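Local coordinates for endoglucanase, glycoside hydrolase family 5 protein (Cytophaga hutchinsonii, PDB 5IHS) that hydrolyses internal beta-1,4-glucosidic bonds of cellulose as an endoglucanase and probably, as a periplasmic enzyme, helps the bacterium live on crystalline cellulose, at residues E30-L35 and G44-V50; I114-V120 and I150-I154; I153-V157 and D186-V192. One frame throughout, in Å; residues are numbered along the deposited sequence.

Interaction 1 of 3, residues E30-L35 and G44-V50; sequences EKYGKL and GQYGDTV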
ATOM      1  N   GLU A  30      -8.741  -9.764 -13.697  1.00  9.86           N
ATOM      2  CA  GLU A  30      -9.803 -10.616 -14.237  1.00 10.99           C
ATOM      3  C   GLU A  30      -9.960 -11.896 -13.421  1.00 11.22           C
ATOM      4  O   GLU A  30     -11.076 -12.386 -13.237  1.00 12.35           O
ATOM      5  CB  GLU A  30      -9.546 -10.929 -15.713  1.00 12.16           C
ATOM      6  CG  GLU A  30      -9.828  -9.742 -16.603  1.00 14.89           C
ATOM      7  CD  GLU A  30      -9.378  -9.927 -18.039  1.00 18.79           C
ATOM      8  OE1 GLU A  30      -8.654 -10.897 -18.333  1.00 19.37           O
ATOM      9  OE2 GLU A  30      -9.743  -9.082 -18.883  1.00 21.50           O
ATOM     10  N   LYS A  31      -8.856 -12.435 -12.905  1.00 10.05           N
ATOM     11  CA  LYS A  31      -8.910 -13.646 -12.088  1.00 10.02           C
ATOM     12  C   LYS A  31      -9.698 -13.429 -10.802  1.00 10.44           C
ATOM     13  O   LYS A  31     -10.597 -14.210 -10.471  1.00 11.32           O
ATOM     14  CB  LYS A  31      -7.490 -14.141 -11.783  1.00 10.99           C
ATOM     15  CG  LYS A  31      -7.436 -15.396 -10.913  1.00 12.02           C
ATOM     16  CD  LYS A  31      -6.007 -15.734 -10.503  1.00 13.17           C
ATOM     17  CE  LYS A  31      -5.925 -16.961  -9.613  1.00 14.35           C
ATOM     18  NZ  LYS A  31      -6.278 -18.219 -10.312  1.00 15.17           N
ATOM     19  N   TYR A  32      -9.354 -12.392 -10.039  1.00  9.68           N
ATOM     20  CA  TYR A  32      -9.950 -12.215  -8.715  1.00  9.68           C
ATOM     21  C   TYR A  32     -11.157 -11.281  -8.718  1.00  9.48           C
ATOM     22  O   TYR A  32     -12.040 -11.421  -7.860  1.00 10.51           O
ATOM     23  CB  TYR A  32      -8.908 -11.685  -7.727  1.00  9.57           C
ATOM     24  CG  TYR A  32      -7.796 -12.640  -7.361  1.00  9.90           C
ATOM     25  CD1 TYR A  32      -8.050 -13.967  -7.030  1.00 10.75           C
ATOM     26  CD2 TYR A  32      -6.482 -12.198  -7.297  1.00 11.38           C
ATOM     27  CE1 TYR A  32      -7.021 -14.822  -6.654  1.00 11.01           C
ATOM     28  CE2 TYR A  32      -5.458 -13.040  -6.932  1.00 12.19           C
ATOM     29  CZ  TYR A  32      -5.717 -14.344  -6.606  1.00 11.73           C
ATOM     30  OH  TYR A  32      -4.645 -15.138  -6.234  1.00 13.23           O
ATOM     31  N   GLY A  33     -11.194 -10.310  -9.631  1.00  9.31           N
ATOM     32  CA  GLY A  33     -12.320  -9.402  -9.751  1.00  9.93           C
ATOM     33  C   GLY A  33     -12.400  -8.365  -8.640  1.00  9.28           C
ATOM     34  O   GLY A  33     -11.397  -7.948  -8.044  1.00  9.47           O
ATOM     35  N   LYS A  34     -13.626  -7.929  -8.375  1.00  9.04           N
ATOM     36  CA  LYS A  34     -13.873  -6.946  -7.330  1.00  9.13           C
ATOM     37  C   LYS A  34     -13.507  -7.525  -5.975  1.00  9.17           C
ATOM     38  O   LYS A  34     -13.853  -8.665  -5.653  1.00  9.77           O
ATOM     39  CB  LYS A  34     -15.357  -6.581  -7.318  1.00 10.81           C
ATOM     40  CG  LYS A  34     -15.836  -5.793  -8.521  1.00 13.80           C
ATOM     41  CD  LYS A  34     -17.349  -5.571  -8.452  1.00 19.09           C
ATOM     42  CE  LYS A  34     -17.861  -4.651  -9.529  1.00 23.77           C
ATOM     43  NZ  LYS A  34     -19.326  -4.478  -9.382  1.00 26.31           N
ATOM     44  N   LEU A  35     -12.839  -6.711  -5.162  1.00  8.57           N
ATOM     45  CA  LEU A  35     -12.396  -7.094  -3.832  1.00  9.01           C
ATOM     46  C   LEU A  35     -13.343  -6.553  -2.768  1.00  9.04           C
ATOM     47  O   LEU A  35     -13.960  -5.496  -2.920  1.00 10.67           O
ATOM     48  CB  LEU A  35     -10.990  -6.554  -3.567  1.00  9.04           C
ATOM     49  CG  LEU A  35      -9.942  -6.984  -4.590  1.00  9.95           C
ATOM     50  CD1 LEU A  35      -8.605  -6.333  -4.237  1.00 10.71           C
ATOM     51  CD2 LEU A  35      -9.788  -8.491  -4.682  1.00 11.09           C
ATOM     52  N   GLY A  44     -12.462 -12.013  -2.993  1.00  9.82           N
ATOM     53  CA  GLY A  44     -12.789 -11.606  -4.339  1.00 10.21           C
ATOM     54  C   GLY A  44     -14.189 -12.064  -4.744  1.00 10.45           C
ATOM     55  O   GLY A  44     -14.816 -12.905  -4.103  1.00 12.02           O
ATOM     56  N   GLN A  45     -14.662 -11.507  -5.863  1.00 11.02           N
ATOM     57  CA  GLN A  45     -16.068 -11.682  -6.230  1.00 12.98           C
ATOM     58  C   GLN A  45     -16.407 -13.108  -6.644  1.00 12.52           C
ATOM     59  O   GLN A  45     -17.592 -13.453  -6.672  1.00 13.93           O
ATOM     60  CB  GLN A  45     -16.487 -10.703  -7.324  1.00 15.17           C
ATOM     61  CG  GLN A  45     -16.014 -11.052  -8.711  1.00 15.90           C
ATOM     62  CD  GLN A  45     -16.434 -10.015  -9.742  1.00 14.64           C
ATOM     63  OE1 GLN A  45     -15.761  -9.010  -9.912  1.00 12.97           O
ATOM     64  NE2 GLN A  45     -17.534 -10.270 -10.452  1.00 16.54           N
ATOM     65  N   TYR A  46     -15.414 -13.938  -6.953  1.00 11.90           N
ATOM     66  CA  TYR A  46     -15.646 -15.310  -7.381  1.00 12.94           C
ATOM     67  C   TYR A  46     -15.398 -16.318  -6.269  1.00 13.90           C
ATOM     68  O   TYR A  46     -15.329 -17.520  -6.542  1.00 15.53           O
ATOM     69  CB  TYR A  46     -14.791 -15.622  -8.614  1.00 13.47           C
ATOM     70  CG  TYR A  46     -14.965 -14.607  -9.728  1.00 14.14           C
ATOM     71  CD1 TYR A  46     -16.182 -14.466 -10.391  1.00 15.89           C
ATOM     72  CD2 TYR A  46     -13.914 -13.787 -10.115  1.00 13.54           C
ATOM     73  CE1 TYR A  46     -16.341 -13.537 -11.398  1.00 16.67           C
ATOM     74  CE2 TYR A  46     -14.062 -12.858 -11.127  1.00 14.78           C
ATOM     75  CZ  TYR A  46     -15.278 -12.738 -11.765  1.00 16.20           C
ATOM     76  OH  TYR A  46     -15.437 -11.809 -12.767  1.00 17.91           O
ATOM     77  N   GLY A  47     -15.282 -15.856  -5.027  1.00 13.72           N
ATOM     78  CA  GLY A  47     -15.146 -16.734  -3.884  1.00 13.72           C
ATOM     79  C   GLY A  47     -13.726 -17.027  -3.458  1.00 12.65           C
ATOM     80  O   GLY A  47     -13.519 -17.903  -2.608  1.00 13.91           O
ATOM     81  N   ASP A  48     -12.744 -16.327  -4.007  1.00 11.48           N
ATOM     82  CA  ASP A  48     -11.371 -16.509  -3.573  1.00 11.38           C
ATOM     83  C   ASP A  48     -11.112 -15.711  -2.303  1.00 10.53           C
ATOM     84  O   ASP A  48     -11.633 -14.606  -2.130  1.00 10.92           O
ATOM     85  CB  ASP A  48     -10.417 -15.973  -4.641  1.00 12.93           C
ATOM     86  CG  ASP A  48     -10.543 -16.692  -5.953  1.00 15.08           C
ATOM     87  OD1 ASP A  48     -10.037 -17.828  -6.056  1.00 17.98           O
ATOM     88  OD2 ASP A  48     -11.135 -16.125  -6.895  1.00 14.78           O
ATOM     89  N   THR A  49     -10.269 -16.258  -1.428  1.00  9.76           N
ATOM     90  CA  THR A  49      -9.608 -15.450  -0.409  1.00  9.42           C
ATOM     91  C   THR A  49      -8.323 -14.915  -1.043  1.00  9.34           C
ATOM     92  O   THR A  49      -7.509 -15.693  -1.558  1.00 12.38           O
ATOM     93  CB  THR A  49      -9.326 -16.258   0.858  1.00 10.44           C
ATOM     94  OG1 THR A  49     -10.559 -16.781   1.362  1.00 11.02           O
ATOM     95  CG2 THR A  49      -8.682 -15.368   1.929  1.00 11.31           C
ATOM     96  N   VAL A  50      -8.163 -13.595  -1.065  1.00  8.40           N
ATOM     97  CA  VAL A  50      -7.143 -12.933  -1.867  1.00  8.26           C
ATOM     98  C   VAL A  50      -6.039 -12.388  -0.976  1.00  7.93           C
ATOM     99  O   VAL A  50      -6.308 -11.751   0.053  1.00  8.99           O
ATOM    100  CB  VAL A  50      -7.767 -11.804  -2.711  1.00  8.88           C
ATOM    101  CG1 VAL A  50      -6.708 -11.085  -3.518  1.00  9.60           C
ATOM    102  CG2 VAL A  50      -8.840 -12.346  -3.634  1.00  9.37           C
TER
HETATM  103  O   HOH W   1     -13.303 -10.826 -13.889  1.00 23.84           O
HETATM  104  O   HOH W   2     -10.958 -16.697  -9.512  1.00 15.72           O
HETATM  105  O   HOH W   3     -12.546 -13.876  -6.576  1.00 10.78           O
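The backbones meet where Leu35 and Gly44 form an antiparallel non-hydrogen-bonded pair, CA to CA 4.6 Å, with a CA-H...O contact from Gly44 CA to Lys34 O (3.4 Å). Helix 28-32 ends at Tyr32, and Gly33 follows with positive phi (74°), turning the chain; a CB there would clash with Gln45 OE1 (2.5 Å), so the close approach depends on the missing side chain. Residues 44-47 make a type I turn; Gln45 N donates to Tyr32 O (3.3 Å, 136°) and Gln45 OE1 accepts from Lys34 N (2.8 Å, 177°). Three waters link Glu30 O to Tyr46 OH, Lys31 O to Asp48 OD2, and Tyr32 O to Tyr46 N and Asp48 OD2. Val50 CG2 lies over the Tyr32 ring, 4.1 Å from its centroid, a CH-pi contact. Helix 28-32 and hairpin 35-38/41-44 lie against the start of strand 119-125, at the N-terminal end of the TIM barrel: Tyr32 and Leu35 pack on Tyr119, and Tyr32 touches Ile327 of helix 311-329.

Interaction 2 of 3, residues I114-V120 and I150-I154; sequences IAKGIYV and IPNII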
ATOM      1  N   ILE A 114      -4.526  -0.336 -14.537  1.00  8.00           N
ATOM      2  CA  ILE A 114      -5.742  -0.762 -15.228  1.00  8.41           C
ATOM      3  C   ILE A 114      -5.388  -1.407 -16.569  1.00  8.89           C
ATOM      4  O   ILE A 114      -5.895  -2.482 -16.916  1.00  9.59           O
ATOM      5  CB  ILE A 114      -6.721   0.424 -15.371  1.00  9.61           C
ATOM      6  CG1 ILE A 114      -7.225   0.871 -13.993  1.00  9.72           C
ATOM      7  CG2 ILE A 114      -7.894   0.062 -16.271  1.00 10.51           C
ATOM      8  CD1 ILE A 114      -7.906   2.245 -13.989  1.00 10.31           C
ATOM      9  N   ALA A 115      -4.496  -0.771 -17.330  1.00  8.71           N
ATOM     10  CA  ALA A 115      -4.109  -1.318 -18.625  1.00  9.52           C
ATOM     11  C   ALA A 115      -3.434  -2.678 -18.481  1.00  9.94           C
ATOM     12  O   ALA A 115      -3.601  -3.556 -19.338  1.00 11.03           O
ATOM     13  CB  ALA A 115      -3.194  -0.337 -19.353  1.00 10.15           C
ATOM     14  N   LYS A 116      -2.661  -2.874 -17.419  1.00  9.38           N
ATOM     15  CA  LYS A 116      -1.886  -4.097 -17.241  1.00  9.21           C
ATOM     16  C   LYS A 116      -2.591  -5.127 -16.368  1.00  8.91           C
ATOM     17  O   LYS A 116      -2.071  -6.235 -16.185  1.00  9.45           O
ATOM     18  CB  LYS A 116      -0.486  -3.779 -16.697  1.00 10.65           C
ATOM     19  CG  LYS A 116       0.361  -2.926 -17.636  1.00 14.11           C
ATOM     20  CD  LYS A 116       0.591  -3.547 -19.017  1.00 19.10           C
ATOM     21  CE  LYS A 116       0.702  -2.481 -20.111  1.00 22.25           C
ATOM     22  NZ  LYS A 116       1.412  -1.251 -19.676  1.00 24.28           N
ATOM     23  N   GLY A 117      -3.779  -4.810 -15.867  1.00  8.60           N
ATOM     24  CA  GLY A 117      -4.571  -5.770 -15.129  1.00  8.43           C
ATOM     25  C   GLY A 117      -4.072  -6.145 -13.752  1.00  8.26           C
ATOM     26  O   GLY A 117      -4.271  -7.291 -13.341  1.00  9.23           O
ATOM     27  N   ILE A 118      -3.470  -5.209 -13.011  1.00  7.64           N
ATOM     28  CA  ILE A 118      -3.100  -5.436 -11.618  1.00  7.29           C
ATOM     29  C   ILE A 118      -3.822  -4.415 -10.739  1.00  6.48           C
ATOM     30  O   ILE A 118      -4.379  -3.425 -11.217  1.00  7.32           O
ATOM     31  CB  ILE A 118      -1.574  -5.455 -11.380  1.00  7.67           C
ATOM     32  CG1 ILE A 118      -0.924  -4.092 -11.628  1.00  8.29           C
ATOM     33  CG2 ILE A 118      -0.927  -6.540 -12.241  1.00  8.52           C
ATOM     34  CD1 ILE A 118       0.511  -4.000 -11.141  1.00  9.76           C
ATOM     35  N   TYR A 119      -3.808  -4.670  -9.435  1.00  6.59           N
ATOM     36  CA  TYR A 119      -4.442  -3.770  -8.480  1.00  6.33           C
ATOM     37  C   TYR A 119      -3.525  -2.580  -8.195  1.00  6.21           C
ATOM     38  O   TYR A 119      -2.305  -2.640  -8.396  1.00  6.47           O
ATOM     39  CB  TYR A 119      -4.828  -4.524  -7.196  1.00  6.83           C
ATOM     40  CG  TYR A 119      -5.893  -5.582  -7.457  1.00  6.82           C
ATOM     41  CD1 TYR A 119      -7.240  -5.238  -7.480  1.00  7.21           C
ATOM     42  CD2 TYR A 119      -5.555  -6.902  -7.723  1.00  7.36           C
ATOM     43  CE1 TYR A 119      -8.215  -6.178  -7.759  1.00  7.88           C
ATOM     44  CE2 TYR A 119      -6.517  -7.850  -7.996  1.00  7.94           C
ATOM     45  CZ  TYR A 119      -7.840  -7.491  -8.025  1.00  7.79           C
ATOM     46  OH  TYR A 119      -8.767  -8.474  -8.334  1.00  8.69           O
ATOM     47  N   VAL A 120      -4.119  -1.486  -7.717  1.00  6.28           N
ATOM     48  CA  VAL A 120      -3.368  -0.264  -7.458  1.00  6.21           C
ATOM     49  C   VAL A 120      -3.916   0.406  -6.207  1.00  6.29           C
ATOM     50  O   VAL A 120      -5.137   0.559  -6.063  1.00  7.27           O
ATOM     51  CB  VAL A 120      -3.367   0.695  -8.670  1.00  7.26           C
ATOM     52  CG1 VAL A 120      -4.773   1.059  -9.111  1.00  7.94           C
ATOM     53  CG2 VAL A 120      -2.544   1.947  -8.371  1.00  7.43           C
ATOM     54  N   ILE A 150     -14.314   0.621 -11.149  1.00 15.99           N
ATOM     55  CA  ILE A 150     -13.183  -0.126 -11.683  1.00 13.47           C
ATOM     56  C   ILE A 150     -12.600  -1.011 -10.592  1.00 11.75           C
ATOM     57  O   ILE A 150     -12.261  -0.515  -9.514  1.00 12.34           O
ATOM     58  CB  ILE A 150     -12.124   0.820 -12.276  1.00 14.31           C
ATOM     59  CG1 ILE A 150     -12.812   1.623 -13.388  1.00 17.09           C
ATOM     60  CG2 ILE A 150     -10.946   0.044 -12.805  1.00 14.73           C
ATOM     61  CD1 ILE A 150     -11.978   2.658 -14.020  1.00 18.54           C
ATOM     62  N   PRO A 151     -12.446  -2.322 -10.819  1.00 10.57           N
ATOM     63  CA  PRO A 151     -12.098  -3.224  -9.703  1.00 10.69           C
ATOM     64  C   PRO A 151     -10.659  -3.122  -9.238  1.00  9.20           C
ATOM     65  O   PRO A 151     -10.333  -3.624  -8.151  1.00  9.26           O
ATOM     66  CB  PRO A 151     -12.394  -4.616 -10.273  1.00 12.03           C
ATOM     67  CG  PRO A 151     -12.232  -4.439 -11.771  1.00 12.36           C
ATOM     68  CD  PRO A 151     -12.775  -3.067 -12.055  1.00 11.82           C
ATOM     69  N   ASN A 152      -9.786  -2.496 -10.017  1.00  8.79           N
ATOM     70  CA  ASN A 152      -8.369  -2.446  -9.662  1.00  8.24           C
ATOM     71  C   ASN A 152      -8.085  -1.570  -8.445  1.00  7.12           C
ATOM     72  O   ASN A 152      -7.002  -1.690  -7.866  1.00  7.36           O
ATOM     73  CB  ASN A 152      -7.573  -1.851 -10.827  1.00  8.16           C
ATOM     74  CG  ASN A 152      -7.855  -2.529 -12.144  1.00  8.47           C
ATOM     75  OD1 ASN A 152      -8.990  -2.511 -12.634  1.00  8.97           O
ATOM     76  ND2 ASN A 152      -6.809  -3.083 -12.768  1.00  8.68           N
ATOM     77  N   ILE A 153      -8.992  -0.662  -8.093  1.00  7.80           N
ATOM     78  CA  ILE A 153      -8.689   0.448  -7.189  1.00  8.08           C
ATOM     79  C   ILE A 153      -8.815   0.029  -5.730  1.00  7.40           C
ATOM     80  O   ILE A 153      -9.841  -0.521  -5.317  1.00  8.01           O
ATOM     81  CB  ILE A 153      -9.645   1.622  -7.453  1.00  9.90           C
ATOM     82  CG1 ILE A 153      -9.747   1.980  -8.947  1.00 11.50           C
ATOM     83  CG2 ILE A 153      -9.281   2.813  -6.558  1.00 10.63           C
ATOM     84  CD1 ILE A 153      -8.472   2.451  -9.551  1.00 11.66           C
ATOM     85  N   ILE A 154      -7.805   0.393  -4.939  1.00  7.12           N
ATOM     86  CA  ILE A 154      -7.813   0.347  -3.479  1.00  7.05           C
ATOM     87  C   ILE A 154      -7.422   1.744  -2.998  1.00  6.45           C
ATOM     88  O   ILE A 154      -6.445   2.317  -3.489  1.00  7.62           O
ATOM     89  CB  ILE A 154      -6.798  -0.700  -2.964  1.00  7.01           C
ATOM     90  CG1 ILE A 154      -7.143  -2.099  -3.495  1.00  8.00           C
ATOM     91  CG2 ILE A 154      -6.725  -0.684  -1.439  1.00  7.66           C
ATOM     92  CD1 ILE A 154      -6.000  -3.088  -3.376  1.00  8.97           C
TER
HETATM   93  O   HOH W   4      -7.508  -4.096 -15.471  1.00 10.03           O
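Apolar contact centres on Ile153, whose CD1 lies 4.0 Å from Val120 CG1 and 4.5 Å from Ile114 CD1; Ile114 CD1 in turn meets Ile150 CG2 at 3.9 Å. Val120 and Ile153 are a parallel bridge pair (CA to CA 5.4 Å) with side chains on the same face of the sheet, where both also touch Val110 of helix 99-116. Tyr119 and Ile154 meet separately, CB to CD1 at 4.2 Å. Val120 bonds to the residues on either side of its partner Ile153, as parallel pairing requires: Val120 N donates to Asn152 O and Val120 O accepts from Ile154 N, each at 2.9 Å. Asn152, the residue most covered by the contact (103 Å²), lies in the type I turn 150-153 and carries the polar edge. Its ND2 donates to Ile118 O (2.9 Å, 165°) and also to a water (3.0 Å) that donates to Ile114 O (2.7 Å), so one amide joins the helix end to the strand entrance. The helix closes in a Schellman motif at Gly117, with phi 71°. Tyr119 presents its ring edge to Pro151 O (CE1 to O 3.3 Å), while its OH bonds to Gly33 O. Neighbouring parallel strands 119-125 and 153-156, connected through helix 133-147, form a beta-alpha-beta unit of the TIM barrel characteristic of family 5 glycoside hydrolases, joined here at their N-terminal ends.

Interaction 3 of 3, residues I153-V157 and D186-V192; sequences IIYEV and DTTNIIV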
ATOM      1  N   ILE A 153      -8.992  -0.662  -8.093  1.00  7.80           N
ATOM      2  CA  ILE A 153      -8.689   0.448  -7.189  1.00  8.08           C
ATOM      3  C   ILE A 153      -8.815   0.029  -5.730  1.00  7.40           C
ATOM      4  O   ILE A 153      -9.841  -0.521  -5.317  1.00  8.01           O
ATOM      5  CB  ILE A 153      -9.645   1.622  -7.453  1.00  9.90           C
ATOM      6  CG1 ILE A 153      -9.747   1.980  -8.947  1.00 11.50           C
ATOM      7  CG2 ILE A 153      -9.281   2.813  -6.558  1.00 10.63           C
ATOM      8  CD1 ILE A 153      -8.472   2.451  -9.551  1.00 11.66           C
ATOM      9  N   ILE A 154      -7.805   0.393  -4.939  1.00  7.12           N
ATOM     10  CA  ILE A 154      -7.813   0.347  -3.479  1.00  7.05           C
ATOM     11  C   ILE A 154      -7.422   1.744  -2.998  1.00  6.45           C
ATOM     12  O   ILE A 154      -6.445   2.317  -3.489  1.00  7.62           O
ATOM     13  CB  ILE A 154      -6.798  -0.700  -2.964  1.00  7.01           C
ATOM     14  CG1 ILE A 154      -7.143  -2.099  -3.495  1.00  8.00           C
ATOM     15  CG2 ILE A 154      -6.725  -0.684  -1.439  1.00  7.66           C
ATOM     16  CD1 ILE A 154      -6.000  -3.088  -3.376  1.00  8.97           C
ATOM     17  N   TYR A 155      -8.197   2.312  -2.071  1.00  6.64           N
ATOM     18  CA  TYR A 155      -7.913   3.642  -1.546  1.00  6.58           C
ATOM     19  C   TYR A 155      -7.209   3.535  -0.199  1.00  6.63           C
ATOM     20  O   TYR A 155      -7.589   2.713   0.636  1.00  8.80           O
ATOM     21  CB  TYR A 155      -9.198   4.445  -1.355  1.00  7.32           C
ATOM     22  CG  TYR A 155     -10.048   4.569  -2.593  1.00  7.31           C
ATOM     23  CD1 TYR A 155      -9.837   5.585  -3.509  1.00  7.96           C
ATOM     24  CD2 TYR A 155     -11.075   3.677  -2.840  1.00  7.79           C
ATOM     25  CE1 TYR A 155     -10.628   5.704  -4.640  1.00  9.16           C
ATOM     26  CE2 TYR A 155     -11.876   3.790  -3.967  1.00  8.35           C
ATOM     27  CZ  TYR A 155     -11.649   4.804  -4.861  1.00  8.93           C
ATOM     28  OH  TYR A 155     -12.415   4.936  -5.999  1.00 10.00           O
ATOM     29  N   GLU A 156      -6.213   4.392   0.039  1.00  6.18           N
ATOM     30  CA  GLU A 156      -5.488   4.449   1.311  1.00  6.05           C
ATOM     31  C   GLU A 156      -5.495   5.913   1.754  1.00  6.10           C
ATOM     32  O   GLU A 156      -4.765   6.751   1.220  1.00  6.52           O
ATOM     33  CB  GLU A 156      -4.089   3.862   1.154  1.00  5.81           C
ATOM     34  CG  GLU A 156      -3.249   3.974   2.416  1.00  6.44           C
ATOM     35  CD  GLU A 156      -1.863   3.372   2.288  1.00  6.49           C
ATOM     36  OE1 GLU A 156      -1.461   2.978   1.170  1.00  6.96           O
ATOM     37  OE2 GLU A 156      -1.168   3.284   3.341  1.00  6.62           O
ATOM     38  N   VAL A 157      -6.361   6.230   2.723  1.00  6.14           N
ATOM     39  CA  VAL A 157      -6.724   7.627   2.980  1.00  6.17           C
ATOM     40  C   VAL A 157      -5.787   8.385   3.909  1.00  6.30           C
ATOM     41  O   VAL A 157      -5.873   9.619   3.970  1.00  7.15           O
ATOM     42  CB  VAL A 157      -8.173   7.744   3.492  1.00  7.60           C
ATOM     43  CG1 VAL A 157      -9.148   7.211   2.442  1.00  8.29           C
ATOM     44  CG2 VAL A 157      -8.366   7.041   4.831  1.00  8.65           C
ATOM     45  N   ASP A 186     -18.022   5.385  -5.448  1.00 12.14           N
ATOM     46  CA  ASP A 186     -17.393   4.068  -5.489  1.00 11.53           C
ATOM     47  C   ASP A 186     -17.963   3.290  -4.315  1.00 12.01           C
ATOM     48  O   ASP A 186     -17.550   3.488  -3.169  1.00 12.39           O
ATOM     49  CB  ASP A 186     -15.882   4.181  -5.397  1.00 11.15           C
ATOM     50  CG  ASP A 186     -15.192   2.852  -5.593  1.00 10.93           C
ATOM     51  OD1 ASP A 186     -15.789   1.810  -5.225  1.00 12.18           O
ATOM     52  OD2 ASP A 186     -14.049   2.855  -6.119  1.00 11.05           O
ATOM     53  N   THR A 187     -18.925   2.418  -4.597  1.00 13.26           N
ATOM     54  CA  THR A 187     -19.713   1.856  -3.510  1.00 15.52           C
ATOM     55  C   THR A 187     -19.001   0.731  -2.773  1.00 14.55           C
ATOM     56  O   THR A 187     -19.267   0.538  -1.580  1.00 15.45           O
ATOM     57  CB  THR A 187     -21.079   1.388  -4.009  1.00 19.58           C
ATOM     58  OG1 THR A 187     -20.915   0.339  -4.966  1.00 22.35           O
ATOM     59  CG2 THR A 187     -21.814   2.529  -4.667  1.00 20.17           C
ATOM     60  N   THR A 188     -18.104  -0.025  -3.424  1.00 13.57           N
ATOM     61  CA  THR A 188     -17.551  -1.214  -2.771  1.00 13.21           C
ATOM     62  C   THR A 188     -16.040  -1.379  -2.763  1.00 11.15           C
ATOM     63  O   THR A 188     -15.565  -2.255  -2.032  1.00 11.34           O
ATOM     64  CB  THR A 188     -18.147  -2.506  -3.350  1.00 15.74           C
ATOM     65  OG1 THR A 188     -17.752  -2.650  -4.717  1.00 17.88           O
ATOM     66  CG2 THR A 188     -19.665  -2.509  -3.236  1.00 16.36           C
ATOM     67  N   ASN A 189     -15.261  -0.611  -3.524  1.00  9.39           N
ATOM     68  CA  ASN A 189     -13.826  -0.874  -3.497  1.00  8.91           C
ATOM     69  C   ASN A 189     -13.265  -0.632  -2.094  1.00  8.18           C
ATOM     70  O   ASN A 189     -13.778   0.178  -1.315  1.00  8.94           O
ATOM     71  CB  ASN A 189     -13.093  -0.039  -4.540  1.00  9.36           C
ATOM     72  CG  ASN A 189     -13.277  -0.579  -5.954  1.00 10.44           C
ATOM     73  OD1 ASN A 189     -13.425  -1.799  -6.169  1.00 11.80           O
ATOM     74  ND2 ASN A 189     -13.261   0.318  -6.928  1.00 11.17           N
ATOM     75  N   ILE A 190     -12.200  -1.363  -1.772  1.00  7.72           N
ATOM     76  CA  ILE A 190     -11.640  -1.346  -0.431  1.00  7.67           C
ATOM     77  C   ILE A 190     -11.022   0.007  -0.108  1.00  6.81           C
ATOM     78  O   ILE A 190     -10.344   0.627  -0.939  1.00  7.30           O
ATOM     79  CB  ILE A 190     -10.630  -2.496  -0.292  1.00  8.14           C
ATOM     80  CG1 ILE A 190     -11.368  -3.844  -0.330  1.00  9.86           C
ATOM     81  CG2 ILE A 190      -9.809  -2.357   1.004  1.00  8.62           C
ATOM     82  CD1 ILE A 190     -10.490  -5.052  -0.301  1.00 11.04           C
ATOM     83  N   ILE A 191     -11.226   0.440   1.134  1.00  6.71           N
ATOM     84  CA  ILE A 191     -10.591   1.621   1.694  1.00  6.45           C
ATOM     85  C   ILE A 191      -9.789   1.180   2.913  1.00  6.58           C
ATOM     86  O   ILE A 191     -10.333   0.524   3.810  1.00  7.24           O
ATOM     87  CB  ILE A 191     -11.633   2.690   2.074  1.00  7.13           C
ATOM     88  CG1 ILE A 191     -12.490   3.079   0.862  1.00  7.92           C
ATOM     89  CG2 ILE A 191     -10.944   3.895   2.674  1.00  8.47           C
ATOM     90  CD1 ILE A 191     -13.722   3.900   1.227  1.00  8.75           C
ATOM     91  N   VAL A 192      -8.502   1.545   2.937  1.00  6.24           N
ATOM     92  CA  VAL A 192      -7.574   1.167   4.000  1.00  6.23           C
ATOM     93  C   VAL A 192      -7.269   2.416   4.816  1.00  5.93           C
ATOM     94  O   VAL A 192      -6.919   3.460   4.249  1.00  6.24           O
ATOM     95  CB  VAL A 192      -6.269   0.566   3.444  1.00  6.96           C
ATOM     96  CG1 VAL A 192      -5.410   0.035   4.578  1.00  7.41           C
ATOM     97  CG2 VAL A 192      -6.539  -0.518   2.386  1.00  7.85           C
TER
HETATM   98  O   HOH W   5     -10.728  -2.710  -3.827  1.00  8.17           O
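Asp186 opens the segment with a carboxylate in three bonds: OD2 accepts from Tyr155 OH (2.6 Å) and Asn189 ND2 (2.8 Å), and OD1 from Asn189 N (3.0 Å), an Asx motif that folds the turn through Thr187 and Thr188. At Ile190 a water bridges the backbones, donating to Ile153 O (2.8 Å) and accepting from Ile190 N (2.9 Å); Ile190 O takes the bond from Tyr155 N (3.0 Å, 171°). Ile191 pairs in parallel with Tyr155, CA to CA 4.7 Å, its CG1 4.0 Å from Tyr155 CD2. Val192 pairs with Glu156; its N donates to Tyr155 O (2.7 Å), its O accepts from Val157 N (3.2 Å), and its CG2 meets Ile154 CG2 at 3.8 Å. Helix 167-185 connects parallel strands 153-156 and 191-193 in a beta-alpha-beta unit of the barrel; on the outer face Tyr155 and Ile191 pack on Ile182 of that helix, whereas Glu156 points to the interior, forming a salt bridge with Arg85 and a hydrogen bond with Thr247.

How the interactions relate
Interactions 2 and 3 are buried and flank strand 153-156, sharing Ile153 and Ile154: one joins it to strand 119-125, the other to strand 191-193, so three consecutive barrel strands are tied by backbone hydrogen bonds between parallel strands, combined with aliphatic contacts. Interaction 1 lies farther out, its centre about 18 Å from the chain centre against 13 and 11 Å; it is partly buried, with several exposed residues, and relies on water-bridged carbonyls beside a single antiparallel bridge. All three touch: the bond between Gly33 and Tyr119 connects interactions 1 and 2, Leu35 CB packs on Ile190 CD1 (3.6 Å) between 1 and 3, and Ile150 O accepts from Asn189 ND2 (2.9 Å) between 2 and 3.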